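Local coordinates for protein SSD1 (Saccharomyces cerevisiae S288C, PDB 7AM1) that binds mRNA untranslated regions as a catalytically inactive member of the RNase II family, acts in translational repression and is implicated in cell-cycle control, at residues G28-V42 / Y53-D67. Sequence-based numbering, arbitrary orientation.
Sequences GILRVNKKNRSDAWV and YICGSKDRNRALEGD
One face of the W41 indole carries Y53: CB sits 4.1 Å from the centroid of the six-membered ring in a CH-pi contact, and CD1 rides over the rim. The rings themselves lie obliquely, planes 48° apart. With CG anti to the backbone N (chi1 179°), the Y53 ring leans from W41 toward D39, whose OD2 lies in the ring plane, 2.8 Å from OH; the hydroxyl donates from above the carboxylate plane. The guanidinium of R60 has V32 CB over one face and R37 O at its edge; NH2 donates from above that carbonyl's plane at 2.5 Å, so short that the exact length is doubtful. A40 CB lies obliquely, 3.8 Å from NE. A bend at chi3 (-52°) swings the group to this carbonyl in the N36-D39 turn, while CG packs on L30 CD1. Cutting R60 back to an alanine is likely to leave R37 O without this donor and open a gap beside V32 and A40. E65 divides its carboxylate: OE2 accepts V32 N at 2.8 Å, nearly along the C-O axis, and OE1 lies at the R31 guanidinium edge, in plane, salt-bridged to NH1 at 3.3 Å from above the carboxylate plane; I29 CG2 covers one guanidinium face. L30 N to D67 O and G66 N to L30 O join strand 28-32 to the 64-67 turn; A40 pairs antiparallel with I54. Three successive antiparallel strands, 26-32, 39-43 and 52-55, in a five-stranded sheet of order 1-2-3-5-4 are consistent with the N-terminal OB-type cold-shock domain of RNase II relatives.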
ATOM      1  N   GLY A  28     -13.934   5.820  17.128  1.00 61.01           N
ATOM      2  CA  GLY A  28     -13.105   5.001  16.265  1.00 59.00           C
ATOM      3  C   GLY A  28     -13.240   5.441  14.826  1.00 57.19           C
ATOM      4  O   GLY A  28     -14.061   6.301  14.483  1.00 58.03           O
ATOM      5  N   ILE A  29     -12.416   4.828  13.983  1.00 54.07           N
ATOM      6  CA  ILE A  29     -12.334   5.158  12.566  1.00 51.90           C
ATOM      7  C   ILE A  29     -13.186   4.164  11.790  1.00 51.35           C
ATOM      8  O   ILE A  29     -13.056   2.946  11.970  1.00 52.44           O
ATOM      9  CB  ILE A  29     -10.874   5.140  12.081  1.00 51.82           C
ATOM     10  CG1 ILE A  29     -10.059   6.218  12.807  1.00 54.90           C
ATOM     11  CG2 ILE A  29     -10.807   5.355  10.584  1.00 49.37           C
ATOM     12  CD1 ILE A  29     -10.431   7.642  12.431  1.00 56.07           C
ATOM     13  N   LEU A  30     -14.071   4.679  10.942  1.00 50.08           N
ATOM     14  CA  LEU A  30     -14.953   3.836  10.148  1.00 50.50           C
ATOM     15  C   LEU A  30     -14.227   3.324   8.908  1.00 50.57           C
ATOM     16  O   LEU A  30     -13.559   4.093   8.209  1.00 50.36           O
ATOM     17  CB  LEU A  30     -16.198   4.624   9.738  1.00 50.69           C
ATOM     18  CG  LEU A  30     -17.287   3.856   8.981  1.00 52.09           C
ATOM     19  CD1 LEU A  30     -18.387   3.401   9.926  1.00 54.10           C
ATOM     20  CD2 LEU A  30     -17.858   4.712   7.861  1.00 52.07           C
ATOM     21  N   ARG A  31     -14.377   2.031   8.622  1.00 51.66           N
ATOM     22  CA  ARG A  31     -13.832   1.431   7.409  1.00 53.85           C
ATOM     23  C   ARG A  31     -14.898   0.540   6.792  1.00 51.65           C
ATOM     24  O   ARG A  31     -15.385  -0.390   7.444  1.00 51.52           O
ATOM     25  CB  ARG A  31     -12.568   0.623   7.722  1.00 60.57           C
ATOM     26  CG  ARG A  31     -11.452   1.426   8.389  1.00 68.23           C
ATOM     27  CD  ARG A  31     -10.695   2.297   7.392  1.00 74.15           C
ATOM     28  NE  ARG A  31      -9.558   2.983   8.007  1.00 79.84           N
ATOM     29  CZ  ARG A  31      -9.003   4.097   7.531  1.00 82.97           C
ATOM     30  NH1 ARG A  31      -9.474   4.663   6.429  1.00 83.56           N
ATOM     31  NH2 ARG A  31      -7.972   4.644   8.162  1.00 84.31           N
ATOM     32  N   VAL A  32     -15.266   0.821   5.550  1.00 50.88           N
ATOM     33  CA  VAL A  32     -16.297   0.044   4.872  1.00 54.67           C
ATOM     34  C   VAL A  32     -15.652  -1.168   4.216  1.00 56.27           C
ATOM     35  O   VAL A  32     -14.529  -1.091   3.702  1.00 52.94           O
ATOM     36  CB  VAL A  32     -17.067   0.910   3.853  1.00 57.64           C
ATOM     37  CG1 VAL A  32     -17.058   2.389   4.274  1.00 58.51           C
ATOM     38  CG2 VAL A  32     -16.521   0.731   2.456  1.00 58.99           C
ATOM     39  N   ASN A  33     -16.349  -2.301   4.265  1.00 64.84           N
ATOM     40  CA  ASN A  33     -15.888  -3.516   3.600  1.00 67.82           C
ATOM     41  C   ASN A  33     -16.060  -3.359   2.092  1.00 63.55           C
ATOM     42  O   ASN A  33     -17.187  -3.366   1.587  1.00 65.02           O
ATOM     43  CB  ASN A  33     -16.656  -4.728   4.116  1.00 72.56           C
ATOM     44  N   LYS A  34     -14.948  -3.219   1.369  1.00 54.94           N
ATOM     45  CA  LYS A  34     -15.027  -3.013  -0.075  1.00 52.90           C
ATOM     46  C   LYS A  34     -15.786  -4.153  -0.748  1.00 53.41           C
ATOM     47  O   LYS A  34     -16.525  -3.935  -1.716  1.00 50.30           O
ATOM     48  CB  LYS A  34     -13.618  -2.878  -0.657  1.00 52.63           C
ATOM     49  CG  LYS A  34     -13.558  -2.177  -2.008  1.00 52.81           C
ATOM     50  N   LYS A  35     -15.620  -5.377  -0.244  1.00 59.65           N
ATOM     51  CA  LYS A  35     -16.325  -6.521  -0.816  1.00 64.65           C
ATOM     52  C   LYS A  35     -17.825  -6.421  -0.561  1.00 69.27           C
ATOM     53  O   LYS A  35     -18.626  -6.424  -1.502  1.00 72.94           O
ATOM     54  CB  LYS A  35     -15.760  -7.825  -0.250  1.00 64.54           C
ATOM     55  CG  LYS A  35     -14.708  -8.482  -1.139  1.00 62.83           C
ATOM     56  CD  LYS A  35     -15.302  -8.911  -2.475  1.00 60.93           C
ATOM     57  CE  LYS A  35     -14.301  -9.671  -3.332  1.00 59.74           C
ATOM     58  NZ  LYS A  35     -14.341 -11.141  -3.083  1.00 60.22           N
ATOM     59  N   ASN A  36     -18.227  -6.347   0.706  1.00 69.29           N
ATOM     60  CA  ASN A  36     -19.639  -6.224   1.077  1.00 72.07           C
ATOM     61  C   ASN A  36     -19.836  -4.806   1.609  1.00 69.94           C
ATOM     62  O   ASN A  36     -19.704  -4.547   2.807  1.00 64.61           O
ATOM     63  CB  ASN A  36     -20.034  -7.282   2.103  1.00 79.41           C
ATOM     64  CG  ASN A  36     -21.495  -7.193   2.499  1.00 87.16           C
ATOM     65  OD1 ASN A  36     -22.300  -6.565   1.811  1.00 89.11           O
ATOM     66  ND2 ASN A  36     -21.845  -7.827   3.612  1.00 90.78           N
ATOM     67  N   ARG A  37     -20.177  -3.889   0.703  1.00 75.77           N
ATOM     68  CA  ARG A  37     -20.244  -2.467   1.019  1.00 80.33           C
ATOM     69  C   ARG A  37     -21.391  -2.115   1.958  1.00 80.58           C
ATOM     70  O   ARG A  37     -21.430  -0.986   2.456  1.00 83.85           O
ATOM     71  CB  ARG A  37     -20.375  -1.668  -0.278  1.00 83.23           C
ATOM     72  CG  ARG A  37     -19.264  -1.951  -1.279  1.00 84.13           C
ATOM     73  CD  ARG A  37     -19.755  -1.735  -2.697  1.00 85.71           C
ATOM     74  NE  ARG A  37     -18.881  -2.355  -3.688  1.00 87.57           N
ATOM     75  CZ  ARG A  37     -19.152  -2.407  -4.987  1.00 89.60           C
ATOM     76  NH1 ARG A  37     -20.275  -1.874  -5.450  1.00 89.59           N
ATOM     77  NH2 ARG A  37     -18.307  -2.998  -5.824  1.00 91.16           N
ATOM     78  N   SER A  38     -22.327  -3.034   2.196  1.00 77.90           N
ATOM     79  CA  SER A  38     -23.410  -2.768   3.133  1.00 76.03           C
ATOM     80  C   SER A  38     -22.943  -2.799   4.580  1.00 74.90           C
ATOM     81  O   SER A  38     -23.680  -2.343   5.461  1.00 75.95           O
ATOM     82  CB  SER A  38     -24.544  -3.778   2.942  1.00 77.48           C
ATOM     83  OG  SER A  38     -24.116  -5.094   3.241  1.00 79.21           O
ATOM     84  N   ASP A  39     -21.757  -3.335   4.847  1.00 73.78           N
ATOM     85  CA  ASP A  39     -21.237  -3.440   6.199  1.00 71.96           C
ATOM     86  C   ASP A  39     -19.986  -2.583   6.351  1.00 64.31           C
ATOM     87  O   ASP A  39     -19.373  -2.144   5.373  1.00 62.80           O
ATOM     88  CB  ASP A  39     -20.924  -4.901   6.547  1.00 76.26           C
ATOM     89  CG  ASP A  39     -22.146  -5.789   6.459  1.00 79.23           C
ATOM     90  OD1 ASP A  39     -23.274  -5.258   6.557  1.00 80.04           O
ATOM     91  OD2 ASP A  39     -21.979  -7.016   6.301  1.00 80.59           O
ATOM     92  N   ALA A  40     -19.606  -2.367   7.606  1.00 56.63           N
ATOM     93  CA  ALA A  40     -18.457  -1.539   7.931  1.00 51.49           C
ATOM     94  C   ALA A  40     -17.957  -1.942   9.307  1.00 52.25           C
ATOM     95  O   ALA A  40     -18.676  -2.569  10.091  1.00 53.12           O
ATOM     96  CB  ALA A  40     -18.807  -0.048   7.899  1.00 48.85           C
ATOM     97  N   TRP A  41     -16.711  -1.579   9.585  1.00 53.62           N
ATOM     98  CA  TRP A  41     -16.098  -1.794  10.885  1.00 54.51           C
ATOM     99  C   TRP A  41     -15.594  -0.466  11.423  1.00 52.40           C
ATOM    100  O   TRP A  41     -15.229   0.435  10.662  1.00 50.03           O
ATOM    101  CB  TRP A  41     -14.949  -2.809  10.780  1.00 55.66           C
ATOM    102  CG  TRP A  41     -15.429  -4.142  10.298  1.00 57.46           C
ATOM    103  CD1 TRP A  41     -15.594  -4.527   9.000  1.00 57.54           C
ATOM    104  CD2 TRP A  41     -15.806  -5.268  11.100  1.00 59.10           C
ATOM    105  NE1 TRP A  41     -16.059  -5.816   8.943  1.00 58.48           N
ATOM    106  CE2 TRP A  41     -16.193  -6.297  10.219  1.00 59.23           C
ATOM    107  CE3 TRP A  41     -15.853  -5.508  12.478  1.00 60.41           C
ATOM    108  CZ2 TRP A  41     -16.621  -7.544  10.666  1.00 60.31           C
ATOM    109  CZ3 TRP A  41     -16.279  -6.749  12.920  1.00 61.91           C
ATOM    110  CH2 TRP A  41     -16.657  -7.750  12.017  1.00 61.87           C
ATOM    111  N   VAL A  42     -15.592  -0.343  12.743  1.00 53.59           N
ATOM    112  CA  VAL A  42     -15.009   0.811  13.412  1.00 56.55           C
ATOM    113  C   VAL A  42     -13.888   0.297  14.298  1.00 62.81           C
ATOM    114  O   VAL A  42     -14.133  -0.466  15.242  1.00 66.55           O
ATOM    115  CB  VAL A  42     -16.053   1.595  14.216  1.00 55.52           C
ATOM    116  CG1 VAL A  42     -15.383   2.680  15.037  1.00 54.98           C
ATOM    117  CG2 VAL A  42     -17.091   2.198  13.273  1.00 54.02           C
ATOM    118  N   TYR A  53     -18.563  -3.971  14.691  1.00 65.64           N
ATOM    119  CA  TYR A  53     -19.274  -4.277  13.459  1.00 66.26           C
ATOM    120  C   TYR A  53     -20.444  -3.317  13.274  1.00 64.18           C
ATOM    121  O   TYR A  53     -21.206  -3.064  14.213  1.00 66.82           O
ATOM    122  CB  TYR A  53     -19.759  -5.728  13.496  1.00 69.64           C
ATOM    123  CG  TYR A  53     -20.543  -6.169  12.285  1.00 70.21           C
ATOM    124  CD1 TYR A  53     -19.994  -6.092  11.014  1.00 69.35           C
ATOM    125  CD2 TYR A  53     -21.823  -6.694  12.415  1.00 72.23           C
ATOM    126  CE1 TYR A  53     -20.703  -6.506   9.904  1.00 69.59           C
ATOM    127  CE2 TYR A  53     -22.538  -7.112  11.311  1.00 72.40           C
ATOM    128  CZ  TYR A  53     -21.973  -7.016  10.058  1.00 71.21           C
ATOM    129  OH  TYR A  53     -22.677  -7.430   8.950  1.00 71.48           O
ATOM    130  N   ILE A  54     -20.573  -2.772  12.066  1.00 57.33           N
ATOM    131  CA  ILE A  54     -21.649  -1.848  11.716  1.00 55.61           C
ATOM    132  C   ILE A  54     -22.453  -2.496  10.597  1.00 58.16           C
ATOM    133  O   ILE A  54     -21.984  -2.581   9.453  1.00 55.30           O
ATOM    134  CB  ILE A  54     -21.120  -0.473  11.284  1.00 51.41           C
ATOM    135  CG1 ILE A  54     -20.098   0.066  12.292  1.00 50.25           C
ATOM    136  CG2 ILE A  54     -22.278   0.512  11.114  1.00 50.85           C
ATOM    137  CD1 ILE A  54     -20.661   0.337  13.674  1.00 51.21           C
ATOM    138  N   CYS A  55     -23.669  -2.933  10.913  1.00 65.83           N
ATOM    139  CA  CYS A  55     -24.479  -3.727   9.999  1.00 68.70           C
ATOM    140  C   CYS A  55     -25.437  -2.826   9.230  1.00 64.64           C
ATOM    141  O   CYS A  55     -26.293  -2.168   9.830  1.00 64.34           O
ATOM    142  CB  CYS A  55     -25.258  -4.793  10.770  1.00 75.64           C
ATOM    143  SG  CYS A  55     -26.208  -5.914   9.727  1.00 78.86           S
ATOM    144  N   GLY A  56     -25.301  -2.813   7.906  1.00 59.00           N
ATOM    145  CA  GLY A  56     -26.250  -2.137   7.048  1.00 56.68           C
ATOM    146  C   GLY A  56     -26.036  -0.636   6.984  1.00 55.56           C
ATOM    147  O   GLY A  56     -25.227  -0.048   7.702  1.00 54.54           O
ATOM    148  N   SER A  57     -26.824   0.003   6.115  1.00 58.43           N
ATOM    149  CA  SER A  57     -26.680   1.438   5.901  1.00 59.83           C
ATOM    150  C   SER A  57     -27.223   2.232   7.080  1.00 56.88           C
ATOM    151  O   SER A  57     -26.638   3.251   7.466  1.00 55.66           O
ATOM    152  CB  SER A  57     -27.404   1.857   4.622  1.00 64.94           C
ATOM    153  OG  SER A  57     -26.835   1.244   3.484  1.00 67.50           O
ATOM    154  N   LYS A  58     -28.340   1.787   7.663  1.00 54.37           N
ATOM    155  CA  LYS A  58     -28.971   2.555   8.730  1.00 53.23           C
ATOM    156  C   LYS A  58     -28.008   2.782   9.886  1.00 52.04           C
ATOM    157  O   LYS A  58     -27.838   3.914  10.355  1.00 51.68           O
ATOM    158  CB  LYS A  58     -30.232   1.843   9.227  1.00 54.50           C
ATOM    159  CG  LYS A  58     -30.918   2.544  10.404  1.00 57.21           C
ATOM    160  CD  LYS A  58     -32.141   1.777  10.899  1.00 60.14           C
ATOM    161  N   ASP A  59     -27.367   1.712  10.364  1.00 53.12           N
ATOM    162  CA  ASP A  59     -26.474   1.828  11.511  1.00 53.79           C
ATOM    163  C   ASP A  59     -25.196   2.585  11.179  1.00 51.74           C
ATOM    164  O   ASP A  59     -24.568   3.139  12.089  1.00 52.11           O
ATOM    165  CB  ASP A  59     -26.146   0.436  12.054  1.00 56.00           C
ATOM    166  CG  ASP A  59     -27.341  -0.215  12.737  1.00 60.10           C
ATOM    167  OD1 ASP A  59     -28.343   0.489  12.985  1.00 61.70           O
ATOM    168  OD2 ASP A  59     -27.288  -1.431  13.020  1.00 61.68           O
ATOM    169  N   ARG A  60     -24.792   2.615   9.906  1.00 49.84           N
ATOM    170  CA  ARG A  60     -23.657   3.441   9.510  1.00 49.96           C
ATOM    171  C   ARG A  60     -24.011   4.920   9.549  1.00 47.39           C
ATOM    172  O   ARG A  60     -23.123   5.767   9.692  1.00 45.89           O
ATOM    173  CB  ARG A  60     -23.187   3.065   8.106  1.00 52.53           C
ATOM    174  CG  ARG A  60     -21.829   3.653   7.749  1.00 55.15           C
ATOM    175  CD  ARG A  60     -21.454   3.334   6.320  1.00 56.18           C
ATOM    176  NE  ARG A  60     -21.561   1.907   6.059  1.00 58.57           N
ATOM    177  CZ  ARG A  60     -21.297   1.342   4.889  1.00 60.31           C
ATOM    178  NH1 ARG A  60     -20.904   2.090   3.867  1.00 60.10           N
ATOM    179  NH2 ARG A  60     -21.429   0.032   4.745  1.00 61.89           N
ATOM    180  N   ASN A  61     -25.294   5.235   9.401  1.00 47.32           N
ATOM    181  CA  ASN A  61     -25.831   6.578   9.589  1.00 48.24           C
ATOM    182  C   ASN A  61     -25.039   7.633   8.820  1.00 46.78           C
ATOM    183  O   ASN A  61     -24.642   8.668   9.358  1.00 47.16           O
ATOM    184  CB  ASN A  61     -25.896   6.933  11.075  1.00 50.65           C
ATOM    185  CG  ASN A  61     -26.872   8.050  11.353  1.00 51.93           C
ATOM    186  OD1 ASN A  61     -27.596   8.491  10.457  1.00 52.89           O
ATOM    187  ND2 ASN A  61     -26.917   8.504  12.597  1.00 51.88           N
ATOM    188  N   ARG A  62     -24.837   7.376   7.531  1.00 47.54           N
ATOM    189  CA  ARG A  62     -24.326   8.362   6.583  1.00 46.81           C
ATOM    190  C   ARG A  62     -22.858   8.699   6.800  1.00 47.41           C
ATOM    191  O   ARG A  62     -22.340   9.617   6.152  1.00 47.09           O
ATOM    192  CB  ARG A  62     -25.171   9.644   6.637  1.00 46.59           C
ATOM    193  CG  ARG A  62     -26.664   9.377   6.422  1.00 47.40           C
ATOM    194  CD  ARG A  62     -27.551  10.516   6.912  1.00 50.31           C
ATOM    195  NE  ARG A  62     -27.549  10.613   8.370  1.00 51.46           N
ATOM    196  CZ  ARG A  62     -27.404  11.746   9.055  1.00 53.41           C
ATOM    197  NH1 ARG A  62     -27.272  12.908   8.424  1.00 52.81           N
ATOM    198  NH2 ARG A  62     -27.412  11.717  10.381  1.00 55.53           N
ATOM    199  N   ALA A  63     -22.161   7.977   7.672  1.00 48.00           N
ATOM    200  CA  ALA A  63     -20.731   8.193   7.837  1.00 48.53           C
ATOM    201  C   ALA A  63     -19.988   7.734   6.588  1.00 48.96           C
ATOM    202  O   ALA A  63     -20.453   6.865   5.845  1.00 48.68           O
ATOM    203  CB  ALA A  63     -20.209   7.449   9.066  1.00 47.77           C
ATOM    204  N   LEU A  64     -18.830   8.340   6.347  1.00 49.66           N
ATOM    205  CA  LEU A  64     -18.015   8.010   5.188  1.00 47.59           C
ATOM    206  C   LEU A  64     -16.729   7.314   5.618  1.00 46.89           C
ATOM    207  O   LEU A  64     -16.286   7.420   6.766  1.00 47.18           O
ATOM    208  CB  LEU A  64     -17.671   9.264   4.376  1.00 48.06           C
ATOM    209  CG  LEU A  64     -18.831  10.067   3.785  1.00 51.80           C
ATOM    210  CD1 LEU A  64     -18.307  11.357   3.162  1.00 53.35           C
ATOM    211  CD2 LEU A  64     -19.616   9.257   2.768  1.00 52.07           C
ATOM    212  N   GLU A  65     -16.140   6.593   4.666  1.00 46.18           N
ATOM    213  CA  GLU A  65     -14.830   5.982   4.855  1.00 47.28           C
ATOM    214  C   GLU A  65     -13.852   6.985   5.453  1.00 46.47           C
ATOM    215  O   GLU A  65     -13.754   8.126   4.995  1.00 46.29           O
ATOM    216  CB  GLU A  65     -14.308   5.464   3.512  1.00 49.13           C
ATOM    217  CG  GLU A  65     -12.869   4.957   3.544  1.00 51.33           C
ATOM    218  CD  GLU A  65     -12.747   3.581   4.164  1.00 54.27           C
ATOM    219  OE1 GLU A  65     -11.609   3.171   4.483  1.00 55.19           O
ATOM    220  OE2 GLU A  65     -13.790   2.917   4.350  1.00 55.36           O
ATOM    221  N   GLY A  66     -13.147   6.558   6.501  1.00 46.65           N
ATOM    222  CA  GLY A  66     -12.138   7.373   7.140  1.00 47.76           C
ATOM    223  C   GLY A  66     -12.651   8.298   8.220  1.00 49.64           C
ATOM    224  O   GLY A  66     -11.840   8.872   8.961  1.00 51.26           O
ATOM    225  N   ASP A  67     -13.968   8.471   8.326  1.00 49.30           N
ATOM    226  CA  ASP A  67     -14.534   9.304   9.374  1.00 49.32           C
ATOM    227  C   ASP A  67     -14.136   8.788  10.750  1.00 48.83           C
ATOM    228  O   ASP A  67     -14.076   7.579  10.987  1.00 49.27           O
ATOM    229  CB  ASP A  67     -16.065   9.331   9.279  1.00 48.99           C
ATOM    230  CG  ASP A  67     -16.583  10.246   8.185  1.00 49.45           C
ATOM    231  OD1 ASP A  67     -15.772  10.917   7.514  1.00 49.09           O
ATOM    232  OD2 ASP A  67     -17.820  10.300   8.005  1.00 49.89           O
TER